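Local coordinates for Gp15 protein (Listeria phage PSA, PDB 6R5W), which probably recognises the surface of the Listeria host cell as the homotrimeric receptor-binding protein of the phage, here represented by its C-terminal part, at residues 66-71 / 107-112. Sequence-based numbering, arbitrary orientation.
Sequences TPKNGF and CATLPT
Where F71 meets C107, the loop between strands 61-65 and 72-84 closes against strand 105-109, an edge strand of the other sheet of this beta-rich head domain; the case illustrates how a loop linking neighbouring strands of one sheet, folded here into a type I' beta turn from K68 to F71, can pack against the edge strand of the other sheet. The turn is closed by a backbone bond from F71 N to K68 O.

The apolar part is a CH-pi contact. CB of C107 sits over the centre of the F71 ring, 3.4 Å from the centroid, with CA of C107 near CD2 and CE2. SG occupies the position between the backbone N and the carbonyl carbon (chi1 68°) and lies farther out above the same face, almost on the ring normal, 5.0 Å from the centroid, in a sulfur-aromatic contact. V96 and I149 also touch both side chains, so the pair belongs to the packing between the sheets.

Backbone polar groups make a second kind of contact. O of C107 receives K68 N at 2.8 Å, the donor standing 54° out of the carbonyl plane, and the same oxygen takes a CA-H...O contact from P67 CA at 3.2 Å. One water bridges the two backbones farther along, donating to T66 O and accepting from T109 N.

Side-chain polarity completes the contact at the more exposed flank. The lysine chain of K68 bends at chi3 (78°) as it passes over the backbone of A108, CD lying 3.9 Å from A108 CA. D146 OD1 is also hydrogen-bonded to the T109 hydroxyl, and that hydroxyl's OG1 accepts K68 NZ at 2.8 Å.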
ATOM      1  N   THR A  66      21.453  -2.283 -17.994  1.00 41.15           N
ATOM      2  CA  THR A  66      22.564  -2.718 -18.838  1.00 39.63           C
ATOM      3  C   THR A  66      23.905  -2.559 -18.108  1.00 41.93           C
ATOM      4  O   THR A  66      24.216  -1.461 -17.628  1.00 45.94           O
ATOM      5  CB  THR A  66      22.593  -1.889 -20.112  1.00 48.72           C
ATOM      6  OG1 THR A  66      21.353  -2.041 -20.808  1.00 54.13           O
ATOM      7  CG2 THR A  66      23.757  -2.338 -20.981  1.00 55.22           C
ATOM      8  N   PRO A  67      24.710  -3.601 -18.028  1.00 38.15           N
ATOM      9  CA  PRO A  67      25.994  -3.488 -17.324  1.00 41.11           C
ATOM     10  C   PRO A  67      26.935  -2.566 -18.063  1.00 45.62           C
ATOM     11  O   PRO A  67      26.862  -2.423 -19.287  1.00 46.67           O
ATOM     12  CB  PRO A  67      26.536  -4.922 -17.284  1.00 37.49           C
ATOM     13  CG  PRO A  67      25.692  -5.671 -18.242  1.00 45.58           C
ATOM     14  CD  PRO A  67      24.424  -4.987 -18.457  1.00 40.85           C
ATOM     15  N   LYS A  68      27.787  -1.898 -17.290  1.00 38.61           N
ATOM     16  CA  LYS A  68      28.669  -0.862 -17.824  1.00 45.59           C
ATOM     17  C   LYS A  68      30.108  -1.160 -17.447  1.00 37.78           C
ATOM     18  O   LYS A  68      30.415  -1.962 -16.556  1.00 36.20           O
ATOM     19  CB  LYS A  68      28.334   0.554 -17.282  1.00 40.88           C
ATOM     20  CG  LYS A  68      26.945   1.029 -17.585  1.00 43.81           C
ATOM     21  CD  LYS A  68      26.571   2.252 -16.811  1.00 44.86           C
ATOM     22  CE  LYS A  68      27.159   3.498 -17.367  1.00 54.05           C
ATOM     23  NZ  LYS A  68      26.302   4.689 -17.037  1.00 58.99           N
ATOM     24  N   ASN A  69      31.035  -0.485 -18.143  1.00 38.80           N
ATOM     25  CA  ASN A  69      32.443  -0.472 -17.757  1.00 37.35           C
ATOM     26  C   ASN A  69      33.051  -1.856 -17.675  1.00 36.31           C
ATOM     27  O   ASN A  69      33.873  -2.142 -16.791  1.00 39.43           O
ATOM     28  CB  ASN A  69      32.596   0.265 -16.417  1.00 38.93           C
ATOM     29  CG  ASN A  69      32.314   1.694 -16.541  1.00 42.27           C
ATOM     30  OD1 ASN A  69      32.864   2.375 -17.410  1.00 46.77           O
ATOM     31  ND2 ASN A  69      31.446   2.206 -15.681  1.00 41.17           N
ATOM     32  N   GLY A  70      32.649  -2.734 -18.603  1.00 35.10           N
ATOM     33  CA  GLY A  70      33.222  -4.036 -18.678  1.00 38.30           C
ATOM     34  C   GLY A  70      32.573  -5.081 -17.798  1.00 42.59           C
ATOM     35  O   GLY A  70      32.847  -6.273 -17.983  1.00 37.53           O
ATOM     36  N   PHE A  71      31.746  -4.677 -16.838  1.00 38.41           N
ATOM     37  CA  PHE A  71      31.017  -5.657 -16.051  1.00 37.78           C
ATOM     38  C   PHE A  71      30.092  -6.483 -16.974  1.00 33.84           C
ATOM     39  O   PHE A  71      29.575  -5.986 -17.998  1.00 33.11           O
ATOM     40  CB  PHE A  71      30.158  -4.973 -14.993  1.00 33.30           C
ATOM     41  CG  PHE A  71      30.920  -4.454 -13.790  1.00 32.26           C
ATOM     42  CD1 PHE A  71      31.126  -5.283 -12.712  1.00 31.75           C
ATOM     43  CD2 PHE A  71      31.364  -3.173 -13.749  1.00 34.00           C
ATOM     44  CE1 PHE A  71      31.783  -4.864 -11.568  1.00 35.40           C
ATOM     45  CE2 PHE A  71      31.997  -2.695 -12.561  1.00 34.99           C
ATOM     46  CZ  PHE A  71      32.230  -3.533 -11.525  1.00 33.99           C
ATOM     47  N   CYS A 107      28.934  -0.199 -12.218  1.00 35.00           N
ATOM     48  CA  CYS A 107      28.548  -1.414 -12.961  1.00 34.45           C
ATOM     49  C   CYS A 107      27.221  -1.274 -13.696  1.00 34.91           C
ATOM     50  O   CYS A 107      26.942  -2.068 -14.585  1.00 34.64           O
ATOM     51  CB  CYS A 107      28.513  -2.595 -12.006  1.00 31.25           C
ATOM     52  SG  CYS A 107      27.152  -2.518 -10.715  1.00 33.49           S
ATOM     53  N   ALA A 108      26.418  -0.266 -13.387  1.00 32.35           N
ATOM     54  CA  ALA A 108      25.116  -0.021 -13.961  1.00 36.33           C
ATOM     55  C   ALA A 108      24.597   1.284 -13.414  1.00 33.80           C
ATOM     56  O   ALA A 108      25.057   1.757 -12.360  1.00 33.96           O
ATOM     57  CB  ALA A 108      24.107  -1.148 -13.604  1.00 37.99           C
ATOM     58  N   THR A 109      23.672   1.875 -14.159  1.00 29.28           N
ATOM     59  CA  THR A 109      23.006   3.133 -13.837  1.00 31.75           C
ATOM     60  C   THR A 109      21.514   2.999 -14.062  1.00 35.06           C
ATOM     61  O   THR A 109      21.095   2.501 -15.096  1.00 37.80           O
ATOM     62  CB  THR A 109      23.526   4.320 -14.731  1.00 39.10           C
ATOM     63  OG1 THR A 109      24.952   4.414 -14.594  1.00 37.24           O
ATOM     64  CG2 THR A 109      22.885   5.596 -14.329  1.00 38.23           C
ATOM     65  N   LEU A 110      20.703   3.403 -13.093  1.00 30.68           N
ATOM     66  CA  LEU A 110      19.262   3.315 -13.246  1.00 31.20           C
ATOM     67  C   LEU A 110      18.743   4.534 -14.003  1.00 35.82           C
ATOM     68  O   LEU A 110      19.393   5.605 -14.017  1.00 35.41           O
ATOM     69  CB  LEU A 110      18.597   3.258 -11.882  1.00 32.92           C
ATOM     70  CG  LEU A 110      18.899   1.964 -11.049  1.00 33.42           C
ATOM     71  CD1 LEU A 110      19.833   2.295  -9.941  1.00 36.95           C
ATOM     72  CD2 LEU A 110      17.637   1.413 -10.524  1.00 33.40           C
ATOM     73  N   PRO A 111      17.552   4.439 -14.573  1.00 34.83           N
ATOM     74  CA  PRO A 111      16.951   5.599 -15.234  1.00 37.55           C
ATOM     75  C   PRO A 111      16.795   6.797 -14.303  1.00 37.79           C
ATOM     76  O   PRO A 111      16.560   6.648 -13.097  1.00 34.67           O
ATOM     77  CB  PRO A 111      15.563   5.087 -15.672  1.00 37.02           C
ATOM     78  CG  PRO A 111      15.625   3.641 -15.588  1.00 42.71           C
ATOM     79  CD  PRO A 111      16.626   3.295 -14.542  1.00 37.91           C
ATOM     80  N   THR A 112      16.806   7.993 -14.910  1.00 35.16           N
ATOM     81  CA  THR A 112      16.710   9.239 -14.149  1.00 37.95           C
ATOM     82  C   THR A 112      15.430   9.343 -13.289  1.00 34.16           C
ATOM     83  O   THR A 112      15.445   9.942 -12.206  1.00 33.77           O
ATOM     84  CB  THR A 112      16.821  10.457 -15.104  1.00 44.63           C
ATOM     85  OG1 THR A 112      15.755  10.468 -16.054  1.00 54.49           O
ATOM     86  CG2 THR A 112      18.128  10.396 -15.843  1.00 41.72           C
TER
HETATM   87  O   HOH W   1      23.085   0.831 -16.911  1.00 39.52           O